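Local coordinates for VC0179-like protein (Escherichia coli, PDB 4XJ6) that makes cyclic dinucleotides, probably cyclic GMP-AMP, from nucleoside triphosphates as a bacterial homologue of cyclic GMP-AMP synthase, at residues L20-T25 with D116-P121; E47-A52 with D98-F103; W3-Y8 with D317-M322. All blocks are in the same frame, centred on the assembly; numbering follows the deposited sequence.

Contact 1: residues L20-T25 with D116-P121; sequences LKLSKT and DTLNRP
Lys21 and Asp116 form a salt bridge, NZ to OD1 at 2.9 Å, where the turn leading into helix 24-57 meets the loop between strands 106-110 and 128-138 of the nucleotidyltransferase fold. The ammonium reaches the syn side of Asp116 OD1, 18° out of the carboxylate plane. Only the last torsion bends the lysine chain (chi4 -51°), turning NZ toward the acid. Arg280, from helix 274-289, salt-bridges the same OD1, so two cations share one oxygen and would favour its charged form.

Farther along, Arg120 N donates to Leu20 O at 2.9 Å. A water accepts from Leu22 N and donates to Leu118 O, tying the backbones together a second time.

The Arg120 chain runs extended from CG to NE and places its guanidinium against the Lys21-Leu22 backbone, with Lys21 C and Leu22 CA over one face, both toward the rim. Lys21 O lies 2.9 Å from Arg120 NH1, but the angle is too poor for a hydrogen bond. The polar end is held instead by a salt bridge from NH2 to Glu26 and by bonds from NH1 to the carbonyls of Ser18 and Lys19.

Side-chain packing flanks these bonds. Leu20 is laid obliquely against the amide of Asn119, its CB 3.5 Å from OD1, while Asn119 ND2 is engaged by Arg280 O. On the side of the bound 3'-deoxy-GTP, Leu118, which lines the nucleotide pocket, is touched by Leu22, CD2 to CD2 at 4.1 Å. The other branch of Leu22, CD1, sits 3.6 Å from Leu118 O and 4.0 Å from Arg120 CG.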
loop_
_atom_site.group_PDB
_atom_site.type_symbol
_atom_site.label_atom_id
_atom_site.label_comp_id
_atom_site.label_asym_id
_atom_site.label_seq_id
_atom_site.Cartn_x
_atom_site.Cartn_y
_atom_site.Cartn_z
ATOM N N LEU A 20 6.122 9.496 14.040
ATOM C CA LEU A 20 5.706 8.809 12.824
ATOM C C LEU A 20 6.143 7.347 12.801
ATOM O O LEU A 20 5.342 6.459 12.508
ATOM C CB LEU A 20 6.257 9.524 11.589
ATOM C CG LEU A 20 5.703 10.914 11.278
ATOM C CD1 LEU A 20 6.337 11.482 10.007
ATOM C CD2 LEU A 20 4.177 10.883 11.175
ATOM N N LYS A 21 7.414 7.100 13.102
ATOM C CA LYS A 21 7.965 5.760 12.973
ATOM C C LYS A 21 7.492 4.824 14.080
ATOM O O LYS A 21 7.408 5.205 15.248
ATOM C CB LYS A 21 9.489 5.813 12.960
ATOM C CG LYS A 21 10.121 4.596 12.314
ATOM C CD LYS A 21 11.626 4.730 12.225
ATOM C CE LYS A 21 12.181 3.788 11.169
ATOM N NZ LYS A 21 11.692 2.389 11.355
ATOM N N LEU A 22 7.193 3.589 13.693
ATOM C CA LEU A 22 6.751 2.557 14.623
ATOM C C LEU A 22 7.916 2.017 15.445
ATOM O O LEU A 22 9.050 1.966 14.971
ATOM C CB LEU A 22 6.077 1.405 13.869
ATOM C CG LEU A 22 4.620 1.532 13.413
ATOM C CD1 LEU A 22 4.407 2.679 12.437
ATOM C CD2 LEU A 22 4.168 0.225 12.788
ATOM N N SER A 23 7.635 1.612 16.678
ATOM C CA SER A 23 8.636 0.936 17.490
ATOM C C SER A 23 8.696 -0.534 17.086
ATOM O O SER A 23 7.863 -1.001 16.305
ATOM C CB SER A 23 8.319 1.071 18.977
ATOM O OG SER A 23 7.104 0.416 19.297
ATOM N N LYS A 24 9.675 -1.262 17.615
ATOM C CA LYS A 24 9.804 -2.680 17.298
ATOM C C LYS A 24 8.582 -3.447 17.780
ATOM O O LYS A 24 8.133 -4.387 17.126
ATOM C CB LYS A 24 11.073 -3.269 17.917
ATOM C CG LYS A 24 11.309 -4.732 17.554
ATOM C CD LYS A 24 11.581 -5.571 18.789
ATOM C CE LYS A 24 11.766 -7.040 18.441
ATOM N NZ LYS A 24 12.843 -7.262 17.438
ATOM N N THR A 25 8.048 -3.039 18.929
ATOM C CA THR A 25 6.852 -3.655 19.489
ATOM C C THR A 25 5.667 -3.533 18.539
ATOM O O THR A 25 4.965 -4.507 18.274
ATOM C CB THR A 25 6.471 -3.021 20.845
ATOM O OG1 THR A 25 7.503 -3.279 21.806
ATOM C CG2 THR A 25 5.159 -3.598 21.351
ATOM N N ASP A 116 10.235 0.673 4.653
ATOM C CA ASP A 116 10.328 1.475 5.876
ATOM C C ASP A 116 9.924 2.945 5.710
ATOM O O ASP A 116 10.748 3.845 5.877
ATOM C CB ASP A 116 11.757 1.399 6.431
ATOM C CG ASP A 116 11.884 2.013 7.815
ATOM O OD1 ASP A 116 10.892 1.987 8.573
ATOM O OD2 ASP A 116 12.975 2.526 8.143
ATOM N N THR A 117 8.658 3.185 5.384
ATOM C CA THR A 117 8.118 4.544 5.358
ATOM C C THR A 117 6.702 4.572 5.935
ATOM O O THR A 117 5.948 5.522 5.717
ATOM C CB THR A 117 8.099 5.138 3.929
ATOM O OG1 THR A 117 7.482 4.210 3.031
ATOM C CG2 THR A 117 9.511 5.445 3.443
ATOM N N LEU A 118 6.353 3.524 6.675
ATOM C CA LEU A 118 5.033 3.419 7.279
ATOM C C LEU A 118 4.892 4.361 8.466
ATOM O O LEU A 118 5.640 4.264 9.437
ATOM C CB LEU A 118 4.760 1.980 7.718
ATOM C CG LEU A 118 3.406 1.767 8.397
ATOM C CD1 LEU A 118 2.280 2.159 7.455
ATOM C CD2 LEU A 118 3.264 0.330 8.832
ATOM N N ASN A 119 3.931 5.274 8.380
ATOM C CA ASN A 119 3.678 6.216 9.463
ATOM C C ASN A 119 2.536 5.766 10.364
ATOM O O ASN A 119 1.641 5.037 9.934
ATOM C CB ASN A 119 3.363 7.607 8.906
ATOM C CG ASN A 119 4.573 8.284 8.291
ATOM O OD1 ASN A 119 5.715 7.910 8.560
ATOM N ND2 ASN A 119 4.328 9.298 7.468
ATOM N N ARG A 120 2.576 6.203 11.619
ATOM C CA ARG A 120 1.440 6.042 12.514
ATOM C C ARG A 120 0.270 6.860 11.978
ATOM O O ARG A 120 0.472 7.922 11.391
ATOM C CB ARG A 120 1.785 6.485 13.939
ATOM C CG ARG A 120 2.764 5.588 14.680
ATOM C CD ARG A 120 2.827 5.981 16.151
ATOM N NE ARG A 120 3.801 5.202 16.912
ATOM C CZ ARG A 120 5.036 5.611 17.183
ATOM N NH1 ARG A 120 5.459 6.794 16.754
ATOM N NH2 ARG A 120 5.854 4.838 17.886
ATOM N N PRO A 121 -0.960 6.365 12.171
ATOM C CA PRO A 121 -2.136 7.118 11.731
ATOM C C PRO A 121 -2.409 8.307 12.649
ATOM O O PRO A 121 -1.955 8.323 13.795
ATOM C CB PRO A 121 -3.259 6.082 11.805
ATOM C CG PRO A 121 -2.831 5.166 12.888
ATOM C CD PRO A 121 -1.332 5.081 12.787
HETATM O O HOH W 1 7.695 2.872 10.799
#

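Contact 2: residues E47-A52 with D98-F103; sequences EARQVA and DDFIKF
Arg49 leaves helix 24-57 and lies across Phe100 of helix 94-102, the carbon part of its chain doing the touching. From CB the chain steps to CG beside the backbone N, which sets CG over one face of the Phe100 ring. This is a CH-pi contact, Arg49 CG lying 4.0 Å from the Phe100 centroid and 19° off the ring normal, displaced toward the rim. CD comes next, 3.1 Å from Phe100 O and farther from Phe103 O, at the C-terminal end of the second helix. A bend at chi3 then turns NE, and the guanidinium stands 81° to the ring plane rather than stacking on it. Phe100 O and Ile101 O lie near the guanidinium plane, at its edge, yet no hydrogen bond crosses the contact; Arg49 NH1 stays 3.9 Å from Ile101 O. The positive charge near these C-terminal carbonyls may be mildly favourable.

The rim of the ring rests on small residues: Phe100 CZ meets Ala48 CB and Phe100 CD2 meets Ala52 CB, each at 3.7 Å. Ile101 adds CD1 beside Ala52 O. Beyond, Leu151 and Leu155 of helix 149-166 and Met136 of strand 128-138 also touch Phe100. Two alanines one turn apart, receiving an aromatic ring between helices that cross at -131° with axes 9.2 Å apart, make this helix-helix packing, nearer antiparallel than parallel.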
loop_
_atom_site.group_PDB
_atom_site.type_symbol
_atom_site.label_atom_id
_atom_site.label_comp_id
_atom_site.label_asym_id
_atom_site.label_seq_id
_atom_site.Cartn_x
_atom_site.Cartn_y
_atom_site.Cartn_z
ATOM N N GLU A 47 -7.236 -26.039 1.310
ATOM C CA GLU A 47 -8.580 -26.604 1.273
ATOM C C GLU A 47 -9.103 -26.674 -0.156
ATOM O O GLU A 47 -9.721 -27.661 -0.555
ATOM C CB GLU A 47 -9.534 -25.781 2.143
ATOM C CG GLU A 47 -9.265 -25.888 3.637
ATOM C CD GLU A 47 -10.156 -24.975 4.457
ATOM O OE1 GLU A 47 -10.549 -23.905 3.944
ATOM O OE2 GLU A 47 -10.464 -25.329 5.615
ATOM N N ALA A 48 -8.846 -25.617 -0.921
ATOM C CA ALA A 48 -9.264 -25.559 -2.315
ATOM C C ALA A 48 -8.492 -26.566 -3.158
ATOM O O ALA A 48 -9.060 -27.217 -4.035
ATOM C CB ALA A 48 -9.082 -24.152 -2.863
ATOM N N ARG A 49 -7.196 -26.691 -2.881
ATOM C CA ARG A 49 -6.334 -27.625 -3.599
ATOM C C ARG A 49 -6.787 -29.064 -3.397
ATOM O O ARG A 49 -6.804 -29.853 -4.342
ATOM C CB ARG A 49 -4.876 -27.473 -3.155
ATOM C CG ARG A 49 -4.152 -26.302 -3.795
ATOM C CD ARG A 49 -2.678 -26.310 -3.437
ATOM N NE ARG A 49 -2.458 -26.133 -2.008
ATOM C CZ ARG A 49 -1.330 -26.459 -1.388
ATOM N NH1 ARG A 49 -0.326 -26.988 -2.076
ATOM N NH2 ARG A 49 -1.210 -26.264 -0.083
ATOM N N GLN A 50 -7.155 -29.392 -2.164
ATOM C CA GLN A 50 -7.629 -30.729 -1.827
ATOM C C GLN A 50 -8.866 -31.102 -2.637
ATOM O O GLN A 50 -8.966 -32.213 -3.158
ATOM C CB GLN A 50 -7.938 -30.827 -0.331
ATOM C CG GLN A 50 -8.377 -32.211 0.117
ATOM C CD GLN A 50 -7.303 -33.263 -0.096
ATOM O OE1 GLN A 50 -7.389 -34.079 -1.015
ATOM N NE2 GLN A 50 -6.286 -33.251 0.758
ATOM N N VAL A 51 -9.804 -30.166 -2.736
ATOM C CA VAL A 51 -11.021 -30.378 -3.509
ATOM C C VAL A 51 -10.672 -30.451 -4.994
ATOM O O VAL A 51 -11.234 -31.261 -5.730
ATOM C CB VAL A 51 -12.061 -29.264 -3.252
ATOM C CG1 VAL A 51 -13.285 -29.458 -4.131
ATOM C CG2 VAL A 51 -12.457 -29.239 -1.775
ATOM N N ALA A 52 -9.724 -29.618 -5.415
ATOM C CA ALA A 52 -9.228 -29.634 -6.787
ATOM C C ALA A 52 -8.629 -30.996 -7.126
ATOM O O ALA A 52 -8.762 -31.481 -8.248
ATOM C CB ALA A 52 -8.199 -28.531 -6.993
ATOM N N ASP A 98 -3.050 -28.827 -12.625
ATOM C CA ASP A 98 -1.749 -29.362 -12.235
ATOM C C ASP A 98 -0.932 -28.321 -11.478
ATOM O O ASP A 98 -0.326 -28.621 -10.450
ATOM C CB ASP A 98 -0.973 -29.843 -13.463
ATOM C CG ASP A 98 -1.550 -31.112 -14.056
ATOM O OD1 ASP A 98 -2.246 -31.846 -13.326
ATOM O OD2 ASP A 98 -1.305 -31.377 -15.253
ATOM N N ASP A 99 -0.925 -27.096 -11.995
ATOM C CA ASP A 99 -0.218 -25.997 -11.352
ATOM C C ASP A 99 -0.809 -25.690 -9.980
ATOM O O ASP A 99 -0.079 -25.536 -8.999
ATOM C CB ASP A 99 -0.264 -24.744 -12.227
ATOM C CG ASP A 99 0.611 -24.858 -13.459
ATOM O OD1 ASP A 99 1.592 -25.627 -13.426
ATOM O OD2 ASP A 99 0.321 -24.168 -14.459
ATOM N N PHE A 100 -2.136 -25.605 -9.930
ATOM C CA PHE A 100 -2.847 -25.255 -8.709
ATOM C C PHE A 100 -2.556 -26.252 -7.594
ATOM O O PHE A 100 -2.312 -25.867 -6.458
ATOM C CB PHE A 100 -4.351 -25.176 -8.980
ATOM C CG PHE A 100 -5.155 -24.685 -7.808
ATOM C CD1 PHE A 100 -4.980 -23.401 -7.321
ATOM C CD2 PHE A 100 -6.095 -25.503 -7.204
ATOM C CE1 PHE A 100 -5.717 -22.946 -6.247
ATOM C CE2 PHE A 100 -6.836 -25.054 -6.132
ATOM C CZ PHE A 100 -6.648 -23.774 -5.651
ATOM N N ILE A 101 -2.564 -27.534 -7.943
ATOM C CA ILE A 101 -2.339 -28.610 -6.984
ATOM C C ILE A 101 -0.877 -28.686 -6.537
ATOM O O ILE A 101 -0.581 -29.001 -5.382
ATOM C CB ILE A 101 -2.770 -29.971 -7.585
ATOM C CG1 ILE A 101 -4.276 -29.980 -7.841
ATOM C CG2 ILE A 101 -2.377 -31.132 -6.681
ATOM C CD1 ILE A 101 -4.741 -31.184 -8.621
ATOM N N LYS A 102 0.035 -28.371 -7.450
ATOM C CA LYS A 102 1.465 -28.549 -7.200
ATOM C C LYS A 102 2.087 -27.469 -6.311
ATOM O O LYS A 102 2.926 -27.770 -5.462
ATOM C CB LYS A 102 2.220 -28.612 -8.532
ATOM C CG LYS A 102 3.729 -28.757 -8.390
ATOM C CD LYS A 102 4.405 -28.937 -9.741
ATOM C CE LYS A 102 5.918 -28.930 -9.597
ATOM N NZ LYS A 102 6.395 -29.993 -8.670
ATOM N N PHE A 103 1.683 -26.218 -6.502
ATOM C CA PHE A 103 2.349 -25.104 -5.833
ATOM C C PHE A 103 1.522 -24.472 -4.723
ATOM O O PHE A 103 0.302 -24.370 -4.822
ATOM C CB PHE A 103 2.731 -24.034 -6.857
ATOM C CG PHE A 103 3.631 -24.537 -7.944
ATOM C CD1 PHE A 103 4.997 -24.643 -7.736
ATOM C CD2 PHE A 103 3.114 -24.911 -9.169
ATOM C CE1 PHE A 103 5.830 -25.110 -8.735
ATOM C CE2 PHE A 103 3.939 -25.377 -10.172
ATOM C CZ PHE A 103 5.298 -25.478 -9.956
#

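Contact 3: residues W3-Y8 with D317-M322; sequences WDFNNY and DLTGTM
The N-terminus of helix 318-335 is where this contact forms, between the chain's first residues and the helix's first turn: Asn6 OD1 accepts from Thr319 N, and Thr319 OG1 accepts from Phe5 N. The bond from Thr319 N to Asn6 OD1 is 3.2 Å long, its donor tilted 24° from the amide carbonyl plane, and Leu318 N lies 3.0 Å from the same Asn6 OD1. Phe5 N reaches Thr319 OG1 at 2.9 Å. The threonine's chi1 of -59° sets OG1 beside its own backbone N and anti to the carbonyl carbon, facing the Phe5 amide, while CG2 lies near the plane of the Phe5 ring, at its edge.

An Asx turn shapes the first segment. Asp4 OD1 accepts from Asn6 N at 3.1 Å, the donor standing well above the carboxylate plane, just where strand 3-4 gives way to helix 6-10. Thr319 OG1 is 2.9 Å from that same Asp4 OD1. The second helix begins with Asp317 as N-cap, its OD1 taking a weak but straight bond from Gly320 N at 3.2 Å. Asn6 crosses Asp317 with amide and carboxylate planes 88° apart. Asp4 OD1 and Asp317 OD1 are 4.7 Å apart, and the helix N-terminus could partly offset any repulsion between the two acids. Strand 3-4 pairs with strand 404-405, and the Phe5 side chain also touches Ile389 of helix 382-393.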
loop_
_atom_site.group_PDB
_atom_site.type_symbol
_atom_site.label_atom_id
_atom_site.label_comp_id
_atom_site.label_asym_id
_atom_site.label_seq_id
_atom_site.Cartn_x
_atom_site.Cartn_y
_atom_site.Cartn_z
ATOM N N TRP A 3 13.253 30.729 13.072
ATOM C CA TRP A 3 13.339 29.489 13.836
ATOM C C TRP A 3 13.852 28.317 13.010
ATOM O O TRP A 3 13.503 28.162 11.841
ATOM C CB TRP A 3 11.975 29.128 14.424
ATOM C CG TRP A 3 11.437 30.144 15.382
ATOM C CD1 TRP A 3 10.386 30.986 15.175
ATOM C CD2 TRP A 3 11.921 30.423 16.701
ATOM N NE1 TRP A 3 10.185 31.771 16.279
ATOM C CE2 TRP A 3 11.115 31.447 17.230
ATOM C CE3 TRP A 3 12.960 29.907 17.482
ATOM C CZ2 TRP A 3 11.311 31.966 18.509
ATOM C CZ3 TRP A 3 13.157 30.424 18.752
ATOM C CH2 TRP A 3 12.335 31.443 19.253
ATOM N N ASP A 4 14.685 27.493 13.637
ATOM C CA ASP A 4 15.151 26.251 13.034
ATOM C C ASP A 4 14.267 25.105 13.519
ATOM O O ASP A 4 13.889 25.060 14.690
ATOM C CB ASP A 4 16.623 26.001 13.381
ATOM C CG ASP A 4 17.149 24.691 12.821
ATOM O OD1 ASP A 4 16.570 24.172 11.844
ATOM O OD2 ASP A 4 18.154 24.184 13.356
ATOM N N PHE A 5 13.930 24.191 12.615
ATOM C CA PHE A 5 13.004 23.108 12.938
ATOM C C PHE A 5 13.643 21.724 12.831
ATOM O O PHE A 5 12.939 20.715 12.829
ATOM C CB PHE A 5 11.769 23.180 12.029
ATOM C CG PHE A 5 10.822 24.293 12.377
ATOM C CD1 PHE A 5 9.891 24.133 13.389
ATOM C CD2 PHE A 5 10.857 25.497 11.691
ATOM C CE1 PHE A 5 9.017 25.153 13.715
ATOM C CE2 PHE A 5 9.984 26.521 12.013
ATOM C CZ PHE A 5 9.062 26.346 13.027
ATOM N N ASN A 6 14.970 21.677 12.750
ATOM C CA ASN A 6 15.688 20.411 12.605
ATOM C C ASN A 6 15.421 19.426 13.744
ATOM O O ASN A 6 15.329 18.216 13.522
ATOM C CB ASN A 6 17.190 20.669 12.491
ATOM C CG ASN A 6 17.591 21.169 11.117
ATOM O OD1 ASN A 6 16.952 20.846 10.116
ATOM N ND2 ASN A 6 18.656 21.962 11.063
ATOM N N ASN A 7 15.296 19.948 14.959
ATOM C CA ASN A 7 14.982 19.113 16.115
ATOM C C ASN A 7 13.491 18.800 16.205
ATOM O O ASN A 7 13.106 17.742 16.701
ATOM C CB ASN A 7 15.464 19.777 17.408
ATOM C CG ASN A 7 16.895 19.404 17.753
ATOM O OD1 ASN A 7 17.147 18.377 18.384
ATOM N ND2 ASN A 7 17.840 20.236 17.335
ATOM N N TYR A 8 12.659 19.724 15.731
ATOM C CA TYR A 8 11.228 19.473 15.607
ATOM C C TYR A 8 11.016 18.235 14.750
ATOM O O TYR A 8 10.191 17.378 15.062
ATOM C CB TYR A 8 10.518 20.686 14.996
ATOM C CG TYR A 8 9.099 20.421 14.524
ATOM C CD1 TYR A 8 8.014 20.638 15.362
ATOM C CD2 TYR A 8 8.848 19.966 13.234
ATOM C CE1 TYR A 8 6.719 20.402 14.934
ATOM C CE2 TYR A 8 7.557 19.724 12.798
ATOM C CZ TYR A 8 6.496 19.946 13.654
ATOM O OH TYR A 8 5.207 19.711 13.229
ATOM N N ASP A 317 20.073 19.359 6.643
ATOM C CA ASP A 317 19.180 20.474 6.940
ATOM C C ASP A 317 17.756 20.148 6.500
ATOM O O ASP A 317 17.359 20.455 5.377
ATOM C CB ASP A 317 19.673 21.757 6.259
ATOM C CG ASP A 317 18.784 22.956 6.554
ATOM O OD1 ASP A 317 18.046 22.921 7.559
ATOM O OD2 ASP A 317 18.826 23.938 5.782
ATOM N N LEU A 318 16.994 19.528 7.397
ATOM C CA LEU A 318 15.625 19.118 7.096
ATOM C C LEU A 318 14.680 20.307 6.986
ATOM O O LEU A 318 13.679 20.246 6.274
ATOM C CB LEU A 318 15.114 18.146 8.163
ATOM C CG LEU A 318 15.846 16.804 8.222
ATOM C CD1 LEU A 318 15.348 15.958 9.379
ATOM C CD2 LEU A 318 15.681 16.063 6.909
ATOM N N THR A 319 14.997 21.382 7.700
ATOM C CA THR A 319 14.181 22.593 7.657
ATOM C C THR A 319 14.218 23.214 6.268
ATOM O O THR A 319 13.178 23.458 5.659
ATOM C CB THR A 319 14.646 23.643 8.686
ATOM O OG1 THR A 319 14.586 23.086 10.005
ATOM C CG2 THR A 319 13.763 24.881 8.622
ATOM N N GLY A 320 15.424 23.464 5.771
ATOM C CA GLY A 320 15.598 24.012 4.439
ATOM C C GLY A 320 15.122 23.061 3.357
ATOM O O GLY A 320 14.483 23.481 2.393
ATOM N N THR A 321 15.430 21.778 3.519
ATOM C CA THR A 321 15.042 20.765 2.540
ATOM C C THR A 321 13.525 20.644 2.391
ATOM O O THR A 321 13.011 20.561 1.274
ATOM C CB THR A 321 15.624 19.387 2.909
ATOM O OG1 THR A 321 17.054 19.442 2.835
ATOM C CG2 THR A 321 15.114 18.310 1.963
ATOM N N MET A 322 12.813 20.638 3.515
ATOM C CA MET A 322 11.353 20.568 3.490
ATOM C C MET A 322 10.758 21.820 2.855
ATOM O O MET A 322 9.734 21.755 2.174
ATOM C CB MET A 322 10.790 20.379 4.901
ATOM C CG MET A 322 10.950 18.968 5.453
ATOM S SD MET A 322 10.165 17.715 4.417
ATOM C CE MET A 322 8.449 18.200 4.543
#

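In the fold
All three contacts are partly buried, but their places differ. Contact 1 is the most central, its centre about 14 Å from the chain centre, against about 29 and 28 Å for contacts 2 and 3, which lie on opposite sides of that centre with their own centres about 56 Å apart. Helix 24-57 serves both contacts 1 and 2: its start sits by the nucleotide pocket, its later turns meet helix 94-102. The chemistry follows position. Contact 1 mixes charge, backbone bonds and water beside the active site; contact 2 is carbon against ring with no crossing hydrogen bond; contact 3 joins the N-terminus to the C-terminal domain by two side-chain-to-backbone hydrogen bonds at a helix start.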